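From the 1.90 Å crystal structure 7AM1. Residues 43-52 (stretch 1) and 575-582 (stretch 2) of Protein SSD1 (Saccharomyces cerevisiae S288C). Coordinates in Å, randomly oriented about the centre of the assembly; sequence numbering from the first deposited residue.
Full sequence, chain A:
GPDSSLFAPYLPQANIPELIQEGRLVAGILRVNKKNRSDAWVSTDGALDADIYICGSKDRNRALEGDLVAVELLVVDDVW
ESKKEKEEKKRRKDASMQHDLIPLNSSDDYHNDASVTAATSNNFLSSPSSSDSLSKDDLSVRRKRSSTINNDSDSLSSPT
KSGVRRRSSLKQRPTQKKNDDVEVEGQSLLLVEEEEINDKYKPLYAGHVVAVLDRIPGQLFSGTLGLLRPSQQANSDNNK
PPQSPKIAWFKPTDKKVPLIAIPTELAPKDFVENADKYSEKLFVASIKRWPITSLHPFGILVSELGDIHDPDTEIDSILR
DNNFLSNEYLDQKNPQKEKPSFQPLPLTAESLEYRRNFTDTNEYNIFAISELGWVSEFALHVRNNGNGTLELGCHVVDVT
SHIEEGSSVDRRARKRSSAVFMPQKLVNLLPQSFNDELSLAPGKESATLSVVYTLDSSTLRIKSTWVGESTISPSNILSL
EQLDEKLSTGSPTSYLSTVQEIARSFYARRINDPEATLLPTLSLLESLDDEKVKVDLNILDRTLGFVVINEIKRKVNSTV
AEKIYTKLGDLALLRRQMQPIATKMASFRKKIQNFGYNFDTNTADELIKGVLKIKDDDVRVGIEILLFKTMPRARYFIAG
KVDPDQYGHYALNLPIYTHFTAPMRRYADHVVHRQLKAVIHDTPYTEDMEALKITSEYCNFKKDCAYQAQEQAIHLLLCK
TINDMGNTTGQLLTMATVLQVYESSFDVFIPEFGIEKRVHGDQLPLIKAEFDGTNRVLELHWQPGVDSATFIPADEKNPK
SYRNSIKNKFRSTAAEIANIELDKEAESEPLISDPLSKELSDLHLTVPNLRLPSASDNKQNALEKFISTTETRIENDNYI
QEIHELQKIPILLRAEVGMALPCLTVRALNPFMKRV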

# COMPACT_ATOMS: atom_id res chain seq x y z
N SER A 43 -18.65 -2.77 1.02
CA SER A 43 -18.53 -2.46 -0.40
C SER A 43 -19.16 -3.58 -1.22
O SER A 43 -18.88 -4.76 -1.00
CB SER A 43 -17.07 -2.27 -0.80
OG SER A 43 -16.29 -3.39 -0.43
N THR A 44 -20.02 -3.20 -2.16
CA THR A 44 -20.64 -4.14 -3.07
C THR A 44 -19.78 -4.27 -4.33
O THR A 44 -19.15 -3.31 -4.77
CB THR A 44 -22.04 -3.67 -3.45
OG1 THR A 44 -21.97 -2.37 -4.05
CG2 THR A 44 -22.92 -3.58 -2.21
N ASP A 45 -19.75 -5.48 -4.89
CA ASP A 45 -19.04 -5.72 -6.14
C ASP A 45 -19.97 -5.38 -7.31
O ASP A 45 -20.40 -6.24 -8.08
CB ASP A 45 -18.54 -7.16 -6.21
N GLY A 46 -20.28 -4.09 -7.43
CA GLY A 46 -21.19 -3.65 -8.46
C GLY A 46 -22.61 -4.13 -8.28
O GLY A 46 -23.37 -4.17 -9.25
N ALA A 47 -22.99 -4.50 -7.06
CA ALA A 47 -24.36 -4.89 -6.75
C ALA A 47 -25.21 -3.72 -6.27
O ALA A 47 -26.40 -3.90 -6.02
CB ALA A 47 -24.36 -5.99 -5.68
N LEU A 48 -24.62 -2.53 -6.15
CA LEU A 48 -25.36 -1.33 -5.77
C LEU A 48 -24.54 -0.13 -6.22
O LEU A 48 -23.41 -0.26 -6.69
CB LEU A 48 -25.64 -1.29 -4.27
N ASP A 49 -25.13 1.06 -6.06
CA ASP A 49 -24.48 2.28 -6.51
C ASP A 49 -23.46 2.83 -5.52
O ASP A 49 -22.75 3.78 -5.86
CB ASP A 49 -25.54 3.35 -6.77
N ALA A 50 -23.34 2.26 -4.32
CA ALA A 50 -22.43 2.79 -3.32
C ALA A 50 -22.07 1.70 -2.32
O ALA A 50 -22.39 0.53 -2.51
CB ALA A 50 -23.05 4.01 -2.62
N ASP A 51 -21.38 2.10 -1.25
CA ASP A 51 -21.11 1.24 -0.11
C ASP A 51 -22.23 1.39 0.91
O ASP A 51 -22.91 2.42 0.97
CB ASP A 51 -19.77 1.59 0.54
CG ASP A 51 -18.58 1.19 -0.30
OD1 ASP A 51 -18.77 0.50 -1.32
OD2 ASP A 51 -17.45 1.59 0.05
N ILE A 52 -22.42 0.35 1.72
CA ILE A 52 -23.48 0.32 2.72
C ILE A 52 -22.89 0.72 4.06
O ILE A 52 -21.93 0.11 4.54
CB ILE A 52 -24.16 -1.05 2.79
CG1 ILE A 52 -24.82 -1.37 1.45
CG2 ILE A 52 -25.18 -1.08 3.91
CD1 ILE A 52 -24.89 -2.84 1.12
N ARG A 575 -7.69 -10.24 -13.12
CA ARG A 575 -7.45 -9.25 -12.08
C ARG A 575 -8.12 -7.96 -12.49
O ARG A 575 -7.90 -7.46 -13.60
CB ARG A 575 -5.95 -9.04 -11.86
CG ARG A 575 -5.60 -8.10 -10.72
CD ARG A 575 -4.14 -8.26 -10.34
NE ARG A 575 -3.74 -7.39 -9.25
CZ ARG A 575 -3.94 -7.65 -7.96
NH1 ARG A 575 -4.58 -8.75 -7.57
NH2 ARG A 575 -3.52 -6.79 -7.05
N ARG A 576 -8.98 -7.44 -11.63
CA ARG A 576 -9.69 -6.21 -11.92
C ARG A 576 -9.43 -5.18 -10.82
O ARG A 576 -8.87 -5.49 -9.77
CB ARG A 576 -11.19 -6.45 -12.07
CG ARG A 576 -11.92 -6.91 -10.82
CD ARG A 576 -13.38 -7.08 -11.16
NE ARG A 576 -14.21 -7.35 -10.00
CZ ARG A 576 -15.50 -7.03 -9.92
NH1 ARG A 576 -16.10 -6.41 -10.93
NH2 ARG A 576 -16.19 -7.33 -8.82
N GLN A 577 -9.86 -3.96 -11.09
CA GLN A 577 -9.68 -2.86 -10.15
C GLN A 577 -10.81 -1.88 -10.40
O GLN A 577 -10.92 -1.32 -11.50
CB GLN A 577 -8.32 -2.19 -10.33
CG GLN A 577 -7.83 -1.41 -9.13
CD GLN A 577 -8.27 0.04 -9.15
OE1 GLN A 577 -8.45 0.63 -10.22
NE2 GLN A 577 -8.40 0.63 -7.97
N MET A 578 -11.67 -1.70 -9.40
CA MET A 578 -12.92 -0.99 -9.61
C MET A 578 -12.70 0.52 -9.56
O MET A 578 -11.87 1.03 -8.80
CB MET A 578 -13.95 -1.41 -8.56
CG MET A 578 -15.37 -1.53 -9.12
SD MET A 578 -16.47 -2.53 -8.11
N GLN A 579 -13.49 1.23 -10.35
CA GLN A 579 -13.44 2.67 -10.35
C GLN A 579 -13.90 3.21 -9.00
O GLN A 579 -14.59 2.52 -8.25
CB GLN A 579 -14.32 3.23 -11.47
CG GLN A 579 -15.81 3.10 -11.23
CD GLN A 579 -16.64 3.62 -12.39
OE1 GLN A 579 -16.29 4.62 -13.02
NE2 GLN A 579 -17.74 2.94 -12.69
N PRO A 580 -13.50 4.44 -8.67
CA PRO A 580 -13.93 5.01 -7.39
C PRO A 580 -15.45 5.04 -7.30
O PRO A 580 -16.14 5.29 -8.28
CB PRO A 580 -13.34 6.42 -7.41
CG PRO A 580 -12.18 6.32 -8.36
CD PRO A 580 -12.63 5.36 -9.41
N ILE A 581 -15.96 4.76 -6.10
CA ILE A 581 -17.38 4.89 -5.84
C ILE A 581 -17.80 6.34 -6.08
O ILE A 581 -17.03 7.28 -5.84
CB ILE A 581 -17.68 4.41 -4.42
CG1 ILE A 581 -17.64 2.88 -4.41
CG2 ILE A 581 -19.03 4.91 -3.95
CD1 ILE A 581 -17.50 2.28 -3.06
N ALA A 582 -19.03 6.52 -6.57
CA ALA A 582 -19.47 7.84 -7.02
C ALA A 582 -19.21 8.91 -5.98
O ALA A 582 -18.71 9.99 -6.30
CB ALA A 582 -20.96 7.80 -7.39

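No hydrogen bond joins these two stretches in the atoms modelled, which is unusual for a contact that involves an arginine and three aspartates. The qualification matters, because D45 and D49 both stop at CB, and their missing carboxylates cannot be assessed. What remains is a small interface of 264 Å², summed over both sides, in which the modelled contacts are mostly van der Waals approaches between segments at least 530 residues apart in sequence.

The backbones do not run together as paired strands. Their closest registers are A50 with I581, whose CA atoms lie 6.0 Å apart, and D45 with M578, at 8.5 Å between CA atoms. At the wider spacing the approach is made by M578 SD, which comes near G46 N and T44 O. Stretch 2 leaves a strand after R576 and continues as loop to I581, which occupies the N-cap position just before a helix. Stretch 1 has no regular helix or strand, and carries two weak internal hydrogen bonds: G46 N to T44 O, at 3.0 Å, closes a tight backbone bend, and T44 OG1 to A50 O, at 3.3 Å, links the two arms of the loop. G46 has phi/psi of 67/21, and a positive phi by itself favours glycine.

I581 is the centre of the contact, with 71 Å² covered by stretch 1, the largest share of any residue here. Its CA-to-CB bond points toward the other stretch, and with chi1 at -76° (m) and chi2 at 162° (t) its CG2 lies against A50 and the D49 backbone. I581 CG2 lies 4.1 Å from A50 CA and 4.3 Å from A50 CB, the latter an apolar side-chain contact. The same I581 CG2 is 4.3 Å from D49 O. The 2.8 Å approach of I581 CD1 to D51 OD1 is too close in the model and is left without interpretation. The CA-to-CB bond of D51 points sideways, and its chi1 is -71° (m).

The other contact region involves M578 and R576, both with CA-to-CB bonds directed toward stretch 1. M578 SD comes within 4.2 Å of G46 N and 4.4 Å of T44 O, so the thioether rests against the backbone of the bend. These are loose packing distances; CE is not modelled, and chi1, at -141°, lies between rotamer wells. R576 extends with chi2 at 179° (t) and chi3 at -173° (t), placing R576 NH2 3.5 Å from D45 CB. That carbon lies at the edge of the guanidinium, near its plane. Opposite charges would make an arginine and an aspartate natural partners, but without the D45 carboxylate the coordinates establish proximity alone. R576 NH1 is hydrogen-bonded elsewhere in the structure.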